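D-alanine--D-alanine ligase (PDB 3TQT) joins two D-alanine molecules into D-alanyl-D-alanine at the expense of ATP, a step in building the peptidoglycan of the bacterial cell wall. Local coordinates at residues A[12-17]-A[108-113]; A[233-238]-A[327-332]; A[301-306]-A[314-319]. One frame throughout, in Å; residues are numbered along the deposited sequence.

Contact 1 comes first along the chain: it brings the loop after strand 5-12 to the loop after strand 101-104, closing about 90 residues of the N-terminal domain before contact 2 opens. Contact 2 then spans from the end of strand 228-236 to helix 328-335, and the hairpin of contact 3, 301-306 with 314-319, falls wholly within that span. Strands 228-236 and 298-306 are neighbours in one antiparallel sheet, so contacts 2 and 3 share it, and M332 CE packs on R301 CG at 3.7 Å. Contact 1 meets contact 3 where E112 lies against T319, linking the N-terminal domain to the ATP-grasp region.

Contact 1. Residues A[12-17]-A[108-113]; sequences GGQSTE and GTQGED
S15 and T109 bring two irregular loops together, their CA atoms 5.1 Å apart, with no direct hydrogen bond between the segments 12-17 and 108-113. S15 lays its CB against the backbone of T109, 3.5 Å from T109 O. Its hydroxyl sits anti to its own backbone N (chi1 168°) and accepts from E17 N at 3.2 Å, forming an ST turn just ahead of helix 18-31; the same OG is also hydrogen-bonded to H107 O. Beside it, the E17 chain bends at chi2 (88°), which brings OE1 over G108 to within 3.5 Å of its CA. At the other end of the contact Q14 O is met by two carbons, T109 CG2 and Q110 CG, each 3.7 Å away. A water bridges the loops, accepting from T16 N and hydrogen-bonding to T109 OG1 at 3.0 Å. The loop 108-113 is braced by its own carboxylates: E112 OE2 takes the G108 N-H on its anti lone pair at 2.8 Å, while Q110 N reaches D113 OD2 from above the carboxylate plane, also at 2.8 Å. Q14 NE2 continues to N124 OD1 of the second subunit, so the contact reaches the dimer interface, and T109 touches L190 of the predicted ATP-binding region. Two loops leaving the C-terminal ends of neighbouring parallel strands, 5-12 and 101-104, each leading into a helix, are typical of a Rossmann-like domain such as the N-terminal domain of D-alanine–D-alanine ligases.

Contact 2. Residues A[233-238]-A[327-332]; sequences AVLGNG and SMYPKM
Y329 spans the gap between helix 328-335 and strand 228-236; the axes of the segments 328-332 and 233-236 pass 8.5 Å apart at a crossing angle of -75°. The polar part is one hydrogen bond, from Y329 OH to V234 O at 2.7 Å. The side chain leaves the helix with CG anti to the backbone N (chi1 -172°), which carries the phenol tip across to the strand. V234 O lies at the ring edge, in the ring plane, but the hydroxyl approaches this carbonyl from above its plane, with a C=O...O angle of 124°. Apolar contacts make up the rest. A233 points its methyl at the helix and meets the tyrosine ring obliquely, CB to CE1 3.4 Å. M332, one helical turn on from Y329, brings its terminal methyl to A233: CE is 3.7 Å from A233 N and 4.0 Å from A233 CB. L235 crosses the tyrosine at about a right angle, its CB 3.7 Å from Y329 OH. The ring has further aromatic neighbours in W333, edge-to-face, and F323, while M299 and R301 of strand 298-306 also touch it. Every residue that meets across the contact is buried, so the phenol hydroxyl enters an otherwise largely apolar interface with its proton committed to a main-chain oxygen, a directional tie between helix and strand within a contact that is otherwise van der Waals packing.

Contact 3. Residues A[301-306]-A[314-319]; sequences RVDFFV and VNEINT
D303 O receives two backbone N-H groups at once, from N315 at 2.7 Å and from E316 at 3.1 Å, which makes N315 and E316 a classic beta bulge opposite D303. The bulge shifts the register of this antiparallel hairpin by one residue: R301 pairs with N318, V302 with I317 and D303 with E316, but F304 pairs with V314, their side chains diverging. R301, D303, E316 and N318, in the regular pairs before the shift, share one face of the sheet. R301 grips D303 side-on, NE to OD1 at 2.8 Å and NH2 to OD2 at 2.9 Å, both bonds nearly straight, in the guanidinium plane and on syn lone pairs; the bend at chi3 (69°) turns the guanidinium back to the carboxylate two residues on. The N318 amide lies over one face of that guanidinium, the two planes 43° apart. N318 ND2 makes a weak bond to D303 OD2 at 2.8 Å and a longer one, 3.3 Å, to R301 O, reaching this oxygen from the opposite face to N318 N. E316 OE1 comes to 4.2 Å from D303 OD2, two like charges that a metal ion would be expected to reconcile. On the other face V302 CG1 packs on V314 CG1 and I317 CG1, and helix 141-150 covers I317 and V314. V314 CG2 also meets F304 CE1 at 3.6 Å. F305 lies alongside N315, with the amide at the edge of its ring; N315 OD1 is hydrogen-bonded to K145. D303, E316 and N318 are the predicted ligands of two magnesium or manganese ions, and this acidic pair plus asparagine on adjacent antiparallel strands is the metal site characteristic of the ATP-grasp fold.

Contact 1. Residues A[12-17]-A[108-113]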
loop_
_atom_site.group_PDB
_atom_site.type_symbol
_atom_site.label_atom_id
_atom_site.label_comp_id
_atom_site.label_asym_id
_atom_site.label_seq_id
_atom_site.Cartn_x
_atom_site.Cartn_y
_atom_site.Cartn_z
ATOM N N GLY A 12 9.263 13.561 11.248
ATOM C CA GLY A 12 10.111 14.242 10.292
ATOM C C GLY A 12 9.787 13.720 8.908
ATOM O O GLY A 12 8.648 13.823 8.444
ATOM N N GLY A 13 10.795 13.152 8.257
ATOM C CA GLY A 13 10.609 12.478 6.986
ATOM C C GLY A 13 10.855 13.384 5.798
ATOM O O GLY A 13 10.914 14.606 5.936
ATOM N N GLN A 14 11.015 12.771 4.630
ATOM C CA GLN A 14 11.174 13.521 3.399
ATOM C C GLN A 14 9.771 13.803 2.886
ATOM O O GLN A 14 9.225 13.072 2.058
ATOM C CB GLN A 14 11.982 12.719 2.393
ATOM C CG GLN A 14 13.230 12.108 2.987
ATOM C CD GLN A 14 14.089 11.434 1.945
ATOM O OE1 GLN A 14 14.794 12.100 1.182
ATOM N NE2 GLN A 14 14.032 10.108 1.899
ATOM N N SER A 15 9.186 14.860 3.428
ATOM C CA SER A 15 7.798 15.201 3.191
ATOM C C SER A 15 7.681 16.676 3.494
ATOM O O SER A 15 8.381 17.191 4.370
ATOM C CB SER A 15 6.898 14.403 4.138
ATOM O OG SER A 15 5.574 14.898 4.134
ATOM N N THR A 16 6.807 17.362 2.771
ATOM C CA THR A 16 6.619 18.786 2.993
ATOM C C THR A 16 5.898 19.049 4.318
ATOM O O THR A 16 5.831 20.186 4.779
ATOM C CB THR A 16 5.863 19.443 1.824
ATOM O OG1 THR A 16 5.804 20.861 2.029
ATOM C CG2 THR A 16 4.458 18.876 1.714
ATOM N N GLU A 17 5.364 17.997 4.939
ATOM C CA GLU A 17 4.732 18.158 6.246
ATOM C C GLU A 17 5.698 17.816 7.385
ATOM O O GLU A 17 5.278 17.583 8.510
ATOM C CB GLU A 17 3.454 17.328 6.365
ATOM C CG GLU A 17 2.253 17.941 5.662
ATOM C CD GLU A 17 2.162 17.536 4.208
ATOM O OE1 GLU A 17 2.205 16.318 3.930
ATOM O OE2 GLU A 17 2.048 18.436 3.345
ATOM N N GLY A 108 1.950 12.774 5.198
ATOM C CA GLY A 108 2.156 12.847 3.766
ATOM C C GLY A 108 3.100 11.804 3.201
ATOM O O GLY A 108 3.112 10.640 3.622
ATOM N N THR A 109 3.890 12.233 2.222
ATOM C CA THR A 109 4.839 11.360 1.556
ATOM C C THR A 109 5.632 10.515 2.551
ATOM O O THR A 109 6.059 10.998 3.608
ATOM C CB THR A 109 5.775 12.174 0.648
ATOM O OG1 THR A 109 4.994 12.845 -0.343
ATOM C CG2 THR A 109 6.776 11.277 -0.041
ATOM N N GLN A 110 5.791 9.239 2.202
ATOM C CA GLN A 110 6.531 8.258 3.005
ATOM C C GLN A 110 5.765 7.787 4.245
ATOM O O GLN A 110 5.732 6.592 4.551
ATOM C CB GLN A 110 7.922 8.788 3.397
ATOM C CG GLN A 110 8.708 9.449 2.253
ATOM C CD GLN A 110 8.959 8.527 1.071
ATOM O OE1 GLN A 110 8.067 7.803 0.635
ATOM N NE2 GLN A 110 10.175 8.561 0.540
ATOM N N GLY A 111 5.141 8.727 4.947
ATOM C CA GLY A 111 4.524 8.432 6.229
ATOM C C GLY A 111 3.102 7.909 6.164
ATOM O O GLY A 111 2.709 7.081 6.982
ATOM N N GLU A 112 2.319 8.408 5.213
ATOM C CA GLU A 112 0.919 8.012 5.101
ATOM C C GLU A 112 0.676 7.166 3.870
ATOM O O GLU A 112 -0.422 6.642 3.695
ATOM C CB GLU A 112 0.002 9.242 5.025
ATOM C CG GLU A 112 -0.082 10.033 6.307
ATOM C CD GLU A 112 -1.091 11.168 6.220
ATOM O OE1 GLU A 112 -2.301 10.915 6.394
ATOM O OE2 GLU A 112 -0.667 12.312 5.977
ATOM N N ASP A 113 1.684 7.058 3.006
ATOM C CA ASP A 113 1.502 6.420 1.703
ATOM C C ASP A 113 1.832 4.941 1.707
ATOM O O ASP A 113 1.927 4.321 0.649
ATOM C CB ASP A 113 2.308 7.115 0.603
ATOM C CG ASP A 113 3.806 7.136 0.878
ATOM O OD1 ASP A 113 4.293 6.463 1.819
ATOM O OD2 ASP A 113 4.503 7.853 0.134
HETATM O O HOH W 1 5.506 15.713 0.401
#

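Contact 2. Residues A[233-238]-A[327-332]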
loop_
_atom_site.group_PDB
_atom_site.type_symbol
_atom_site.label_atom_id
_atom_site.label_comp_id
_atom_site.label_asym_id
_atom_site.label_seq_id
_atom_site.Cartn_x
_atom_site.Cartn_y
_atom_site.Cartn_z
ATOM N N ALA A 233 -13.364 12.135 13.787
ATOM C CA ALA A 233 -12.247 11.288 14.157
ATOM C C ALA A 233 -12.780 9.895 14.417
ATOM O O ALA A 233 -13.727 9.720 15.177
ATOM C CB ALA A 233 -11.561 11.826 15.392
ATOM N N VAL A 234 -12.177 8.909 13.763
ATOM C CA VAL A 234 -12.548 7.511 13.954
ATOM C C VAL A 234 -11.420 6.770 14.666
ATOM O O VAL A 234 -10.233 6.998 14.406
ATOM C CB VAL A 234 -12.865 6.833 12.611
ATOM C CG1 VAL A 234 -13.222 5.355 12.813
ATOM C CG2 VAL A 234 -14.005 7.561 11.912
ATOM N N LEU A 235 -11.800 5.898 15.588
ATOM C CA LEU A 235 -10.830 5.133 16.362
ATOM C C LEU A 235 -11.277 3.694 16.476
ATOM O O LEU A 235 -12.422 3.412 16.836
ATOM C CB LEU A 235 -10.714 5.724 17.755
ATOM C CG LEU A 235 -9.867 4.969 18.769
ATOM C CD1 LEU A 235 -8.399 5.046 18.393
ATOM C CD2 LEU A 235 -10.114 5.594 20.138
ATOM N N GLY A 236 -10.366 2.778 16.172
ATOM C CA GLY A 236 -10.654 1.371 16.365
ATOM C C GLY A 236 -10.031 0.517 15.286
ATOM O O GLY A 236 -9.395 1.024 14.368
ATOM N N ASN A 237 -10.233 -0.790 15.411
ATOM C CA ASN A 237 -9.830 -1.734 14.394
ATOM C C ASN A 237 -11.103 -2.246 13.760
ATOM O O ASN A 237 -11.637 -1.617 12.859
ATOM C CB ASN A 237 -9.025 -2.886 15.008
ATOM C CG ASN A 237 -7.579 -2.504 15.271
ATOM O OD1 ASN A 237 -7.085 -1.527 14.708
ATOM N ND2 ASN A 237 -6.892 -3.276 16.120
ATOM N N GLY A 238 -11.604 -3.365 14.274
ATOM C CA GLY A 238 -12.807 -3.975 13.746
ATOM C C GLY A 238 -14.088 -3.265 14.143
ATOM O O GLY A 238 -15.043 -3.239 13.362
ATOM N N SER A 327 -4.542 20.039 17.056
ATOM C CA SER A 327 -4.981 19.347 15.852
ATOM C C SER A 327 -6.362 18.736 16.034
ATOM O O SER A 327 -6.703 18.262 17.124
ATOM C CB SER A 327 -3.981 18.265 15.460
ATOM O OG SER A 327 -2.802 18.848 14.951
ATOM N N MET A 328 -7.142 18.730 14.954
ATOM C CA MET A 328 -8.531 18.292 15.024
ATOM C C MET A 328 -8.710 16.858 15.506
ATOM O O MET A 328 -9.631 16.574 16.266
ATOM C CB MET A 328 -9.249 18.512 13.685
ATOM C CG MET A 328 -9.665 19.999 13.470
ATOM S SD MET A 328 -10.848 20.543 14.715
ATOM C CE MET A 328 -12.341 19.731 14.181
ATOM N N TYR A 329 -7.851 15.944 15.068
ATOM C CA TYR A 329 -8.052 14.558 15.479
ATOM C C TYR A 329 -8.068 14.396 17.015
ATOM O O TYR A 329 -9.062 13.956 17.574
ATOM C CB TYR A 329 -7.069 13.589 14.814
ATOM C CG TYR A 329 -7.445 12.155 15.121
ATOM C CD1 TYR A 329 -8.317 11.450 14.293
ATOM C CD2 TYR A 329 -6.978 11.533 16.265
ATOM C CE1 TYR A 329 -8.691 10.146 14.592
ATOM C CE2 TYR A 329 -7.343 10.236 16.568
ATOM C CZ TYR A 329 -8.195 9.549 15.737
ATOM O OH TYR A 329 -8.559 8.260 16.059
ATOM N N PRO A 330 -6.978 14.763 17.700
ATOM C CA PRO A 330 -7.069 14.673 19.159
ATOM C C PRO A 330 -8.111 15.615 19.765
ATOM O O PRO A 330 -8.752 15.201 20.725
ATOM C CB PRO A 330 -5.664 15.052 19.632
ATOM C CG PRO A 330 -5.032 15.769 18.475
ATOM C CD PRO A 330 -5.621 15.118 17.256
ATOM N N LYS A 331 -8.273 16.832 19.239
ATOM C CA LYS A 331 -9.248 17.766 19.807
ATOM C C LYS A 331 -10.676 17.225 19.733
ATOM O O LYS A 331 -11.443 17.359 20.675
ATOM C CB LYS A 331 -9.182 19.130 19.123
ATOM C CG LYS A 331 -8.074 20.024 19.619
ATOM C CD LYS A 331 -8.121 21.373 18.900
ATOM C CE LYS A 331 -9.510 21.998 18.975
ATOM N NZ LYS A 331 -9.592 23.309 18.266
ATOM N N MET A 332 -11.042 16.625 18.608
ATOM C CA MET A 332 -12.370 16.036 18.487
ATOM C C MET A 332 -12.589 14.927 19.517
ATOM O O MET A 332 -13.645 14.864 20.161
ATOM C CB MET A 332 -12.609 15.512 17.074
ATOM C CG MET A 332 -12.921 16.627 16.090
ATOM S SD MET A 332 -13.401 16.002 14.482
ATOM C CE MET A 332 -11.825 15.466 13.819
#

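Contact 3. Residues A[301-306]-A[314-319]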
loop_
_atom_site.group_PDB
_atom_site.type_symbol
_atom_site.label_atom_id
_atom_site.label_comp_id
_atom_site.label_asym_id
_atom_site.label_seq_id
_atom_site.Cartn_x
_atom_site.Cartn_y
_atom_site.Cartn_z
ATOM N N ARG A 301 -8.949 10.372 10.303
ATOM C CA ARG A 301 -9.843 11.503 10.285
ATOM C C ARG A 301 -10.555 11.518 8.942
ATOM O O ARG A 301 -9.909 11.607 7.896
ATOM C CB ARG A 301 -9.093 12.811 10.488
ATOM C CG ARG A 301 -10.006 13.931 10.925
ATOM C CD ARG A 301 -9.264 15.247 10.937
ATOM N NE ARG A 301 -8.956 15.664 9.574
ATOM C CZ ARG A 301 -7.769 16.101 9.176
ATOM N NH1 ARG A 301 -6.765 16.174 10.041
ATOM N NH2 ARG A 301 -7.592 16.470 7.912
ATOM N N VAL A 302 -11.882 11.413 8.975
ATOM C CA VAL A 302 -12.682 11.474 7.756
ATOM C C VAL A 302 -13.187 12.887 7.572
ATOM O O VAL A 302 -13.836 13.444 8.471
ATOM C CB VAL A 302 -13.894 10.539 7.823
ATOM C CG1 VAL A 302 -14.600 10.511 6.470
ATOM C CG2 VAL A 302 -13.464 9.141 8.242
ATOM N N ASP A 303 -12.868 13.465 6.415
ATOM C CA ASP A 303 -13.223 14.842 6.101
ATOM C C ASP A 303 -14.377 14.836 5.124
ATOM O O ASP A 303 -14.342 14.136 4.112
ATOM C CB ASP A 303 -12.034 15.594 5.506
ATOM C CG ASP A 303 -10.856 15.690 6.474
ATOM O OD1 ASP A 303 -11.013 15.354 7.672
ATOM O OD2 ASP A 303 -9.770 16.104 6.026
ATOM N N PHE A 304 -15.401 15.606 5.461
ATOM C CA PHE A 304 -16.630 15.655 4.694
ATOM C C PHE A 304 -16.901 17.062 4.196
ATOM O O PHE A 304 -16.375 18.045 4.731
ATOM C CB PHE A 304 -17.816 15.339 5.592
ATOM C CG PHE A 304 -17.810 13.971 6.196
ATOM C CD1 PHE A 304 -18.593 12.967 5.663
ATOM C CD2 PHE A 304 -17.094 13.712 7.346
ATOM C CE1 PHE A 304 -18.615 11.717 6.243
ATOM C CE2 PHE A 304 -17.112 12.466 7.931
ATOM C CZ PHE A 304 -17.873 11.470 7.391
ATOM N N PHE A 305 -17.772 17.149 3.196
ATOM C CA PHE A 305 -18.535 18.370 2.948
ATOM C C PHE A 305 -19.966 18.086 3.375
ATOM O O PHE A 305 -20.490 16.993 3.142
ATOM C CB PHE A 305 -18.488 18.765 1.472
ATOM C CG PHE A 305 -17.272 19.558 1.108
ATOM C CD1 PHE A 305 -17.268 20.934 1.232
ATOM C CD2 PHE A 305 -16.124 18.925 0.670
ATOM C CE1 PHE A 305 -16.141 21.669 0.907
ATOM C CE2 PHE A 305 -14.996 19.650 0.340
ATOM C CZ PHE A 305 -15.005 21.025 0.464
ATOM N N VAL A 306 -20.586 19.049 4.044
ATOM C CA VAL A 306 -22.019 18.988 4.278
ATOM C C VAL A 306 -22.641 20.146 3.517
ATOM O O VAL A 306 -22.352 21.307 3.798
ATOM C CB VAL A 306 -22.371 19.100 5.761
ATOM C CG1 VAL A 306 -23.887 19.153 5.938
ATOM C CG2 VAL A 306 -21.783 17.938 6.518
ATOM N N VAL A 314 -18.326 12.466 1.705
ATOM C CA VAL A 314 -16.945 12.245 2.093
ATOM C C VAL A 314 -16.062 12.921 1.058
ATOM O O VAL A 314 -16.293 12.793 -0.143
ATOM C CB VAL A 314 -16.590 10.745 2.186
ATOM C CG1 VAL A 314 -15.119 10.590 2.505
ATOM C CG2 VAL A 314 -17.442 10.054 3.247
ATOM N N ASN A 315 -15.065 13.664 1.519
ATOM C CA ASN A 315 -14.059 14.174 0.597
ATOM C C ASN A 315 -12.729 13.442 0.705
ATOM O O ASN A 315 -12.042 13.240 -0.294
ATOM C CB ASN A 315 -13.810 15.657 0.814
ATOM C CG ASN A 315 -13.180 16.315 -0.402
ATOM O OD1 ASN A 315 -13.558 16.023 -1.545
ATOM N ND2 ASN A 315 -12.211 17.192 -0.170
ATOM N N GLU A 316 -12.358 13.061 1.924
ATOM C CA GLU A 316 -11.024 12.527 2.145
ATOM C C GLU A 316 -10.978 11.718 3.441
ATOM O O GLU A 316 -11.739 11.976 4.367
ATOM C CB GLU A 316 -9.998 13.675 2.201
ATOM C CG GLU A 316 -8.564 13.235 2.445
ATOM C CD GLU A 316 -7.553 14.368 2.258
ATOM O OE1 GLU A 316 -7.965 15.543 2.225
ATOM O OE2 GLU A 316 -6.343 14.077 2.134
ATOM N N ILE A 317 -10.103 10.718 3.471
ATOM C CA ILE A 317 -9.775 10.002 4.713
ATOM C C ILE A 317 -8.287 10.161 4.975
ATOM O O ILE A 317 -7.468 9.813 4.132
ATOM C CB ILE A 317 -10.104 8.495 4.600
ATOM C CG1 ILE A 317 -11.566 8.331 4.155
ATOM C CG2 ILE A 317 -9.818 7.767 5.955
ATOM C CD1 ILE A 317 -11.986 6.901 3.912
ATOM N N ASN A 318 -7.945 10.691 6.140
ATOM C CA ASN A 318 -6.561 10.965 6.494
ATOM C C ASN A 318 -6.126 9.987 7.555
ATOM O O ASN A 318 -6.692 9.991 8.649
ATOM C CB ASN A 318 -6.448 12.365 7.086
ATOM C CG ASN A 318 -6.906 13.418 6.136
ATOM O OD1 ASN A 318 -6.156 13.842 5.258
ATOM N ND2 ASN A 318 -8.158 13.839 6.279
ATOM N N THR A 319 -5.114 9.175 7.250
ATOM C CA THR A 319 -4.733 8.089 8.152
ATOM C C THR A 319 -3.632 8.507 9.125
ATOM O O THR A 319 -3.448 7.882 10.154
ATOM C CB THR A 319 -4.250 6.844 7.374
ATOM O OG1 THR A 319 -3.152 7.225 6.551
ATOM C CG2 THR A 319 -5.380 6.276 6.474
#